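Local coordinates for pili retraction protein PilT (PDB 5FL3) that probably binds and hydrolyses ATP as a motor ATPase of the secretion and pilus family, thought to drive the retraction of pili, at residues 158-169 / 177-188. Residues are numbered along the deposited sequence; the frame is centred on the assembly and turned at random.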
loop_
_atom_site.group_PDB
_atom_site.type_symbol
_atom_site.label_atom_id
_atom_site.label_comp_id
_atom_site.label_asym_id
_atom_site.label_seq_id
_atom_site.Cartn_x
_atom_site.Cartn_y
_atom_site.Cartn_z
ATOM N N ASN A 158 -12.347 -12.102 -0.970
ATOM C CA ASN A 158 -13.584 -11.932 -0.224
ATOM C C ASN A 158 -14.794 -12.279 -1.088
ATOM O O ASN A 158 -15.847 -12.663 -0.569
ATOM C CB ASN A 158 -13.668 -10.481 0.300
ATOM C CG ASN A 158 -14.974 -10.163 1.046
ATOM O OD1 ASN A 158 -15.596 -11.022 1.682
ATOM N ND2 ASN A 158 -15.376 -8.901 0.976
ATOM N N LEU A 159 -14.669 -12.149 -2.406
ATOM C CA LEU A 159 -15.873 -12.316 -3.188
ATOM C C LEU A 159 -15.898 -13.600 -4.022
ATOM O O LEU A 159 -16.878 -13.864 -4.705
ATOM C CB LEU A 159 -16.107 -11.068 -4.043
ATOM C CG LEU A 159 -15.444 -10.739 -5.363
ATOM C CD1 LEU A 159 -16.311 -11.274 -6.475
ATOM C CD2 LEU A 159 -15.285 -9.223 -5.486
ATOM N N HIS A 160 -14.861 -14.427 -3.916
ATOM C CA HIS A 160 -14.848 -15.713 -4.602
ATOM C C HIS A 160 -14.490 -16.870 -3.689
ATOM O O HIS A 160 -14.561 -18.002 -4.116
ATOM C CB HIS A 160 -13.865 -15.706 -5.786
ATOM C CG HIS A 160 -14.284 -14.815 -6.905
ATOM N ND1 HIS A 160 -13.432 -13.902 -7.488
ATOM C CD2 HIS A 160 -15.474 -14.673 -7.532
ATOM C CE1 HIS A 160 -14.075 -13.242 -8.435
ATOM N NE2 HIS A 160 -15.318 -13.688 -8.478
ATOM N N TYR A 161 -14.078 -16.587 -2.453
ATOM C CA TYR A 161 -13.645 -17.626 -1.518
ATOM C C TYR A 161 -14.294 -17.480 -0.144
ATOM O O TYR A 161 -14.555 -16.377 0.309
ATOM C CB TYR A 161 -12.129 -17.606 -1.353
ATOM C CG TYR A 161 -11.335 -17.854 -2.616
ATOM C CD1 TYR A 161 -11.037 -19.142 -3.031
ATOM C CD2 TYR A 161 -10.852 -16.797 -3.375
ATOM C CE1 TYR A 161 -10.294 -19.371 -4.178
ATOM C CE2 TYR A 161 -10.109 -17.013 -4.514
ATOM C CZ TYR A 161 -9.832 -18.305 -4.915
ATOM O OH TYR A 161 -9.091 -18.526 -6.058
ATOM N N ALA A 162 -14.558 -18.595 0.522
ATOM C CA ALA A 162 -15.126 -18.544 1.869
ATOM C C ALA A 162 -14.010 -18.713 2.908
ATOM O O ALA A 162 -13.696 -19.821 3.331
ATOM C CB ALA A 162 -16.196 -19.603 2.045
ATOM N N LYS A 163 -13.419 -17.596 3.304
ATOM C CA LYS A 163 -12.243 -17.619 4.144
ATOM C C LYS A 163 -12.320 -16.652 5.311
ATOM O O LYS A 163 -13.130 -15.716 5.335
ATOM C CB LYS A 163 -11.005 -17.316 3.296
ATOM C CG LYS A 163 -10.546 -18.522 2.503
ATOM C CD LYS A 163 -9.639 -18.137 1.371
ATOM C CE LYS A 163 -9.307 -19.363 0.514
ATOM N NZ LYS A 163 -8.267 -20.236 1.139
ATOM N N ASN A 164 -11.478 -16.892 6.301
ATOM C CA ASN A 164 -11.337 -15.926 7.361
ATOM C C ASN A 164 -10.093 -15.048 7.111
ATOM O O ASN A 164 -8.955 -15.513 7.167
ATOM C CB ASN A 164 -11.265 -16.637 8.698
ATOM C CG ASN A 164 -11.296 -15.683 9.844
ATOM O OD1 ASN A 164 -11.995 -14.658 9.793
ATOM N ND2 ASN A 164 -10.529 -15.989 10.891
ATOM N N ILE A 165 -10.327 -13.782 6.812
ATOM C CA ILE A 165 -9.270 -12.838 6.463
ATOM C C ILE A 165 -9.057 -11.855 7.589
ATOM O O ILE A 165 -9.979 -11.111 7.937
ATOM C CB ILE A 165 -9.614 -12.036 5.212
ATOM C CG1 ILE A 165 -9.837 -12.957 3.997
ATOM C CG2 ILE A 165 -8.555 -11.026 4.955
ATOM C CD1 ILE A 165 -10.505 -12.220 2.813
ATOM N N ILE A 166 -7.848 -11.851 8.151
ATOM C CA ILE A 166 -7.519 -10.975 9.271
ATOM C C ILE A 166 -6.427 -9.997 8.865
ATOM O O ILE A 166 -5.318 -10.393 8.496
ATOM C CB ILE A 166 -7.065 -11.780 10.499
ATOM C CG1 ILE A 166 -8.101 -12.874 10.814
ATOM C CG2 ILE A 166 -6.820 -10.860 11.702
ATOM C CD1 ILE A 166 -7.715 -13.760 11.989
ATOM N N THR A 167 -6.754 -8.717 8.914
ATOM C CA THR A 167 -5.816 -7.687 8.503
ATOM C C THR A 167 -5.375 -6.879 9.724
ATOM O O THR A 167 -6.157 -6.677 10.646
ATOM C CB THR A 167 -6.431 -6.754 7.400
ATOM O OG1 THR A 167 -7.258 -5.746 7.990
ATOM C CG2 THR A 167 -7.258 -7.558 6.421
ATOM N N ILE A 168 -4.106 -6.460 9.742
ATOM C CA ILE A 168 -3.565 -5.621 10.816
ATOM C C ILE A 168 -2.939 -4.386 10.178
ATOM O O ILE A 168 -1.970 -4.478 9.424
ATOM C CB ILE A 168 -2.541 -6.367 11.696
ATOM C CG1 ILE A 168 -3.246 -7.436 12.547
ATOM C CG2 ILE A 168 -1.886 -5.406 12.662
ATOM C CD1 ILE A 168 -3.405 -8.736 11.886
ATOM N N GLU A 169 -3.526 -3.233 10.470
ATOM C CA GLU A 169 -3.353 -2.045 9.634
ATOM C C GLU A 169 -3.026 -0.842 10.466
ATOM O O GLU A 169 -3.511 -0.705 11.598
ATOM C CB GLU A 169 -4.617 -1.756 8.802
ATOM C CG GLU A 169 -4.897 -2.824 7.756
ATOM C CD GLU A 169 -6.123 -2.552 6.927
ATOM O OE1 GLU A 169 -6.035 -1.702 6.009
ATOM O OE2 GLU A 169 -7.163 -3.205 7.191
ATOM N N LYS A 177 -16.492 -4.930 3.365
ATOM C CA LYS A 177 -17.666 -5.552 3.944
ATOM C C LYS A 177 -17.552 -7.070 3.770
ATOM O O LYS A 177 -16.743 -7.554 2.987
ATOM C CB LYS A 177 -18.945 -4.995 3.321
ATOM C CG LYS A 177 -19.068 -5.238 1.854
ATOM C CD LYS A 177 -20.259 -4.506 1.279
ATOM C CE LYS A 177 -20.437 -4.833 -0.202
ATOM N NZ LYS A 177 -20.892 -6.249 -0.410
ATOM N N HIS A 178 -18.317 -7.805 4.558
ATOM C CA HIS A 178 -18.434 -9.254 4.425
ATOM C C HIS A 178 -19.036 -9.572 3.051
ATOM O O HIS A 178 -20.019 -8.961 2.628
ATOM C CB HIS A 178 -19.281 -9.802 5.595
ATOM C CG HIS A 178 -19.844 -11.177 5.388
ATOM N ND1 HIS A 178 -19.064 -12.317 5.364
ATOM C CD2 HIS A 178 -21.129 -11.600 5.248
ATOM C CE1 HIS A 178 -19.837 -13.377 5.191
ATOM N NE2 HIS A 178 -21.095 -12.967 5.115
ATOM N N LYS A 179 -18.395 -10.469 2.314
ATOM C CA LYS A 179 -18.986 -10.976 1.086
ATOM C C LYS A 179 -19.014 -12.489 1.212
ATOM O O LYS A 179 -19.854 -13.030 1.948
ATOM C CB LYS A 179 -18.217 -10.503 -0.143
ATOM C CG LYS A 179 -18.298 -8.979 -0.310
ATOM C CD LYS A 179 -17.543 -8.471 -1.535
ATOM C CE LYS A 179 -17.551 -6.941 -1.586
ATOM N NZ LYS A 179 -16.773 -6.392 -2.729
ATOM N N LYS A 180 -18.091 -13.174 0.551
ATOM C CA LYS A 180 -18.008 -14.615 0.731
ATOM C C LYS A 180 -17.105 -14.964 1.911
ATOM O O LYS A 180 -17.229 -16.032 2.495
ATOM C CB LYS A 180 -17.512 -15.285 -0.548
ATOM C CG LYS A 180 -17.793 -16.784 -0.615
ATOM C CD LYS A 180 -18.090 -17.249 -2.056
ATOM C CE LYS A 180 -18.350 -18.771 -2.112
ATOM N NZ LYS A 180 -18.942 -19.218 -3.416
ATOM N N SER A 181 -16.201 -14.049 2.252
ATOM C CA SER A 181 -15.247 -14.230 3.351
ATOM C C SER A 181 -15.602 -13.403 4.561
ATOM O O SER A 181 -16.394 -12.478 4.468
ATOM C CB SER A 181 -13.838 -13.839 2.918
ATOM O OG SER A 181 -13.347 -14.695 1.918
ATOM N N LEU A 182 -15.023 -13.756 5.703
ATOM C CA LEU A 182 -14.974 -12.845 6.836
ATOM C C LEU A 182 -13.740 -11.963 6.673
ATOM O O LEU A 182 -12.665 -12.432 6.307
ATOM C CB LEU A 182 -14.910 -13.588 8.164
ATOM C CG LEU A 182 -16.079 -14.483 8.527
ATOM C CD1 LEU A 182 -15.813 -15.136 9.887
ATOM C CD2 LEU A 182 -17.342 -13.661 8.549
ATOM N N VAL A 183 -13.902 -10.675 6.914
ATOM C CA VAL A 183 -12.784 -9.763 6.854
ATOM C C VAL A 183 -12.716 -9.052 8.192
ATOM O O VAL A 183 -13.558 -8.218 8.499
ATOM C CB VAL A 183 -12.921 -8.765 5.694
ATOM C CG1 VAL A 183 -11.642 -7.955 5.537
ATOM C CG2 VAL A 183 -13.184 -9.511 4.431
ATOM N N VAL A 184 -11.729 -9.437 8.995
ATOM C CA VAL A 184 -11.532 -8.916 10.334
ATOM C C VAL A 184 -10.414 -7.910 10.236
ATOM O O VAL A 184 -9.278 -8.277 9.942
ATOM C CB VAL A 184 -11.161 -10.030 11.327
ATOM C CG1 VAL A 184 -10.756 -9.452 12.667
ATOM C CG2 VAL A 184 -12.325 -11.010 11.484
ATOM N N GLN A 185 -10.735 -6.639 10.471
ATOM C CA GLN A 185 -9.755 -5.556 10.329
ATOM C C GLN A 185 -9.449 -4.871 11.661
ATOM O O GLN A 185 -10.316 -4.288 12.320
ATOM C CB GLN A 185 -10.238 -4.535 9.303
ATOM C CG GLN A 185 -10.707 -5.176 7.999
ATOM C CD GLN A 185 -10.995 -4.139 6.943
ATOM O OE1 GLN A 185 -12.154 -3.848 6.641
ATOM N NE2 GLN A 185 -9.940 -3.555 6.389
ATOM N N ARG A 186 -8.175 -4.941 12.018
ATOM C CA ARG A 186 -7.678 -4.537 13.315
ATOM C C ARG A 186 -6.710 -3.364 13.180
ATOM O O ARG A 186 -5.618 -3.522 12.652
ATOM C CB ARG A 186 -7.014 -5.740 13.993
ATOM C CG ARG A 186 -7.997 -6.486 14.824
ATOM C CD ARG A 186 -7.797 -7.960 14.935
ATOM N NE ARG A 186 -6.775 -8.382 15.880
ATOM C CZ ARG A 186 -6.694 -8.099 17.186
ATOM N NH1 ARG A 186 -7.560 -7.318 17.814
ATOM N NH2 ARG A 186 -5.688 -8.623 17.871
ATOM N N GLU A 187 -7.122 -2.193 13.659
ATOM C CA GLU A 187 -6.326 -0.970 13.514
ATOM C C GLU A 187 -5.320 -0.846 14.655
ATOM O O GLU A 187 -5.688 -0.955 15.832
ATOM C CB GLU A 187 -7.244 0.268 13.463
ATOM C CG GLU A 187 -6.671 1.436 12.669
ATOM C CD GLU A 187 -7.731 2.369 12.081
ATOM O OE1 GLU A 187 -8.858 2.447 12.624
ATOM O OE2 GLU A 187 -7.433 3.039 11.065
ATOM N N VAL A 188 -4.052 -0.640 14.300
ATOM C CA VAL A 188 -2.987 -0.480 15.287
ATOM C C VAL A 188 -3.197 0.814 16.066
ATOM O O VAL A 188 -3.443 1.866 15.477
ATOM C CB VAL A 188 -1.599 -0.463 14.628
ATOM C CG1 VAL A 188 -0.550 -0.010 15.617
ATOM C CG2 VAL A 188 -1.258 -1.845 14.027
#
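At the edge of the P-loop NTPase core of PilT, strands 164-169 and 182-187 pair in parallel, V184 N bonding to I165 O and T167 N to V184 O, with L182, I165, R186, E169 and V188 continuing the ladder. Strand 182-187 is outermost within this chain, while strand 164-169 also pairs with strand 209-212 on its other side. From the last part of helix 146-160, which follows the Walker A loop, N158 fastens the helix to the loop leading into the edge strand. With chi1 at 177°, its CG is swung opposite the backbone N and the amide reaches that loop. There OD1 takes two backbone N-H groups: S181 N in the carbonyl plane at 3.1 Å, and K179 N, tilted slightly from that plane, at 2.9 Å. On the other side of the amide, ND2 gives a bond to K177 O at 2.8 Å. The backbone joins in, since K180 N meets N158 O at 2.6 Å. Replacing N158 with alanine would remove the amide, and the K179 N-H and K177 carbonyl would probably lose their partner, with S181 N keeping only its weak bond to N158 O. K179 runs its aliphatic chain across the N158 amide at about a right angle, and its NZ continues to a salt bridge with D155. Nearby, S181 OG links two points of the connection between helix and strand, giving a bond to Y161 O at 2.6 Å and accepting one from K163 N. Farther along, T167 and Q185 lie side by side on the face that also carries E169, whose side chain sits about 7 Å from that of the ADP-binding S147. There E169 OE2 has two donors: T167 OG1 on its anti side, tilted out of the carboxylate plane, 2.7 Å away, and on its syn lone pair Q185 NE2 at 2.9 Å, with the carboxylate and amide planes only 16° apart.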